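Local atomic coordinates of probable translation initiation factor eIF-2B subunit epsilon (Schizosaccharomyces pombe, PDB entry 5B04), a protein that serves as a component of the eIF2B complex, which catalyses the exchange of GDP for GTP on the gamma subunit of initiation factor eIF2. Residues Ile21-Tyr27 with Leu125-Asp129. Numbering follows the deposited sequence.
Sequences IVLSDSY and LVSGD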
loop_
_atom_site.group_PDB
_atom_site.type_symbol
_atom_site.label_atom_id
_atom_site.label_comp_id
_atom_site.label_asym_id
_atom_site.label_seq_id
_atom_site.Cartn_x
_atom_site.Cartn_y
_atom_site.Cartn_z
ATOM N N ILE I 21 16.110 2.169 60.165
ATOM C CA ILE I 21 17.218 1.768 61.016
ATOM C C ILE I 21 18.135 0.802 60.279
ATOM O O ILE I 21 17.781 -0.355 60.053
ATOM C CB ILE I 21 16.721 1.114 62.313
ATOM C CG1 ILE I 21 15.811 2.081 63.073
ATOM C CG2 ILE I 21 17.896 0.687 63.178
ATOM C CD1 ILE I 21 16.459 3.414 63.378
ATOM N N VAL I 22 19.311 1.287 59.903
ATOM C CA VAL I 22 20.280 0.468 59.190
ATOM C C VAL I 22 21.340 -0.076 60.137
ATOM O O VAL I 22 22.127 0.681 60.706
ATOM C CB VAL I 22 20.977 1.258 58.068
ATOM C CG1 VAL I 22 21.933 0.356 57.304
ATOM C CG2 VAL I 22 19.947 1.865 57.132
ATOM N N LEU I 23 21.353 -1.392 60.310
ATOM C CA LEU I 23 22.386 -2.029 61.113
ATOM C C LEU I 23 23.593 -2.382 60.262
ATOM O O LEU I 23 23.766 -3.533 59.861
ATOM C CB LEU I 23 21.854 -3.284 61.802
ATOM C CG LEU I 23 21.345 -3.101 63.231
ATOM C CD1 LEU I 23 19.966 -2.460 63.242
ATOM C CD2 LEU I 23 21.340 -4.431 63.959
ATOM N N SER I 24 24.426 -1.386 59.984
ATOM C CA SER I 24 25.699 -1.628 59.327
ATOM C C SER I 24 26.587 -2.442 60.258
ATOM O O SER I 24 26.231 -2.667 61.416
ATOM C CB SER I 24 26.378 -0.310 58.948
ATOM O OG SER I 24 27.607 -0.543 58.282
ATOM N N ASP I 25 27.644 -2.991 59.715
ATOM C CA ASP I 25 28.578 -3.699 60.543
ATOM C C ASP I 25 28.028 -5.033 60.919
ATOM O O ASP I 25 28.637 -5.740 61.691
ATOM C CB ASP I 25 28.819 -2.922 61.819
ATOM C CG ASP I 25 29.966 -3.464 62.610
ATOM O OD1 ASP I 25 31.100 -3.043 62.359
ATOM O OD2 ASP I 25 29.744 -4.306 63.490
ATOM N N SER I 26 26.866 -5.376 60.404
ATOM C CA SER I 26 26.249 -6.616 60.788
ATOM C C SER I 26 27.056 -7.794 60.341
ATOM O O SER I 26 27.235 -8.737 61.085
ATOM C CB SER I 26 24.855 -6.704 60.224
ATOM O OG SER I 26 23.936 -6.248 61.178
ATOM N N TYR I 27 27.545 -7.750 59.118
ATOM C CA TYR I 27 28.214 -8.911 58.569
ATOM C C TYR I 27 29.693 -8.760 58.386
ATOM O O TYR I 27 30.344 -9.628 57.867
ATOM C CB TYR I 27 27.531 -9.348 57.295
ATOM C CG TYR I 27 26.097 -9.642 57.548
ATOM C CD1 TYR I 27 25.707 -10.854 58.042
ATOM C CD2 TYR I 27 25.147 -8.695 57.347
ATOM C CE1 TYR I 27 24.393 -11.119 58.307
ATOM C CE2 TYR I 27 23.832 -8.953 57.598
ATOM C CZ TYR I 27 23.468 -10.164 58.083
ATOM O OH TYR I 27 22.157 -10.414 58.326
ATOM N N LEU I 125 13.384 -1.612 59.377
ATOM C CA LEU I 125 14.549 -2.206 60.020
ATOM C C LEU I 125 15.318 -3.106 59.059
ATOM O O LEU I 125 14.767 -4.056 58.502
ATOM C CB LEU I 125 14.127 -2.996 61.259
ATOM C CG LEU I 125 15.245 -3.721 62.007
ATOM C CD1 LEU I 125 16.323 -2.742 62.438
ATOM C CD2 LEU I 125 14.681 -4.460 63.206
ATOM N N VAL I 126 16.598 -2.800 58.876
ATOM C CA VAL I 126 17.445 -3.533 57.942
ATOM C C VAL I 126 18.803 -3.865 58.556
ATOM O O VAL I 126 19.489 -2.988 59.080
ATOM C CB VAL I 126 17.659 -2.731 56.641
ATOM C CG1 VAL I 126 18.876 -3.243 55.886
ATOM C CG2 VAL I 126 16.412 -2.784 55.771
ATOM N N SER I 127 19.185 -5.138 58.491
ATOM C CA SER I 127 20.490 -5.570 58.977
ATOM C C SER I 127 21.435 -5.842 57.809
ATOM O O SER I 127 21.188 -6.733 56.993
ATOM C CB SER I 127 20.353 -6.816 59.854
ATOM O OG SER I 127 21.573 -7.114 60.510
ATOM N N GLY I 128 22.514 -5.071 57.734
ATOM C CA GLY I 128 23.455 -5.176 56.633
ATOM C C GLY I 128 23.190 -4.115 55.583
ATOM O O GLY I 128 22.878 -2.971 55.912
ATOM N N ASP I 129 23.313 -4.494 54.315
ATOM C CA ASP I 129 23.004 -3.588 53.215
ATOM C C ASP I 129 22.113 -4.266 52.183
ATOM O O ASP I 129 22.351 -5.412 51.799
ATOM C CB ASP I 129 24.285 -3.080 52.550
ATOM C CG ASP I 129 24.980 -2.008 53.367
ATOM O OD1 ASP I 129 24.456 -0.877 53.434
ATOM O OD2 ASP I 129 26.052 -2.296 53.940
#
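The ring of Tyr27 meets Ser127 and Gly128 with its edge: Ser127 O and Gly128 CA both lie near the ring plane, Tyr27 CE2 being 3.5 Å from Ser127 O. Neither ring face takes part in this contact. With CG anti to its own carbonyl carbon (chi1 -58°), Tyr27 swings the ring back alongside the end of strand 123-127, where its hydroxyl bonds to Arg273, which also bonds Ser127 O. Trimming Tyr27 to an alanine is likely to open a gap beside Gly128 and take from Arg273 its phenolic partner. At the backbone angles of Gly128, a side chain would probably crowd both Tyr27 CE2 and the carbonyl O of Ser127.

Next to the ring, Ser26 OG and Ser127 OG are hydrogen-bonded at 2.6 Å, tying the loop after strand 19-23 to its neighbour. The strands run parallel, 12° apart, in a register pairing Val22 with Val126. Two nearly straight bonds hold them, Val126 N to Ile21 O (3.0 Å) and Leu23 N to Val126 O (2.7 Å). A third, Gly128 N to Leu23 O (2.9 Å), carries the pairing one residue past the end of strand 123-127. On the face carrying Ile21, Leu23 and Leu125, Leu125 CD1 packs against Ile21 CG2 and, at 3.7 Å, Leu23 CD1; helix 108-115 covers Ile21 and Leu125. Val22 points to the other face, against helix 50-61.

Strands 19-23 and 123-127 are thus parallel neighbours in a mixed sheet with helices on both faces, as in the Rossmann-like core of GT-A nucleotidyltransferases, and both segments fall within that family region.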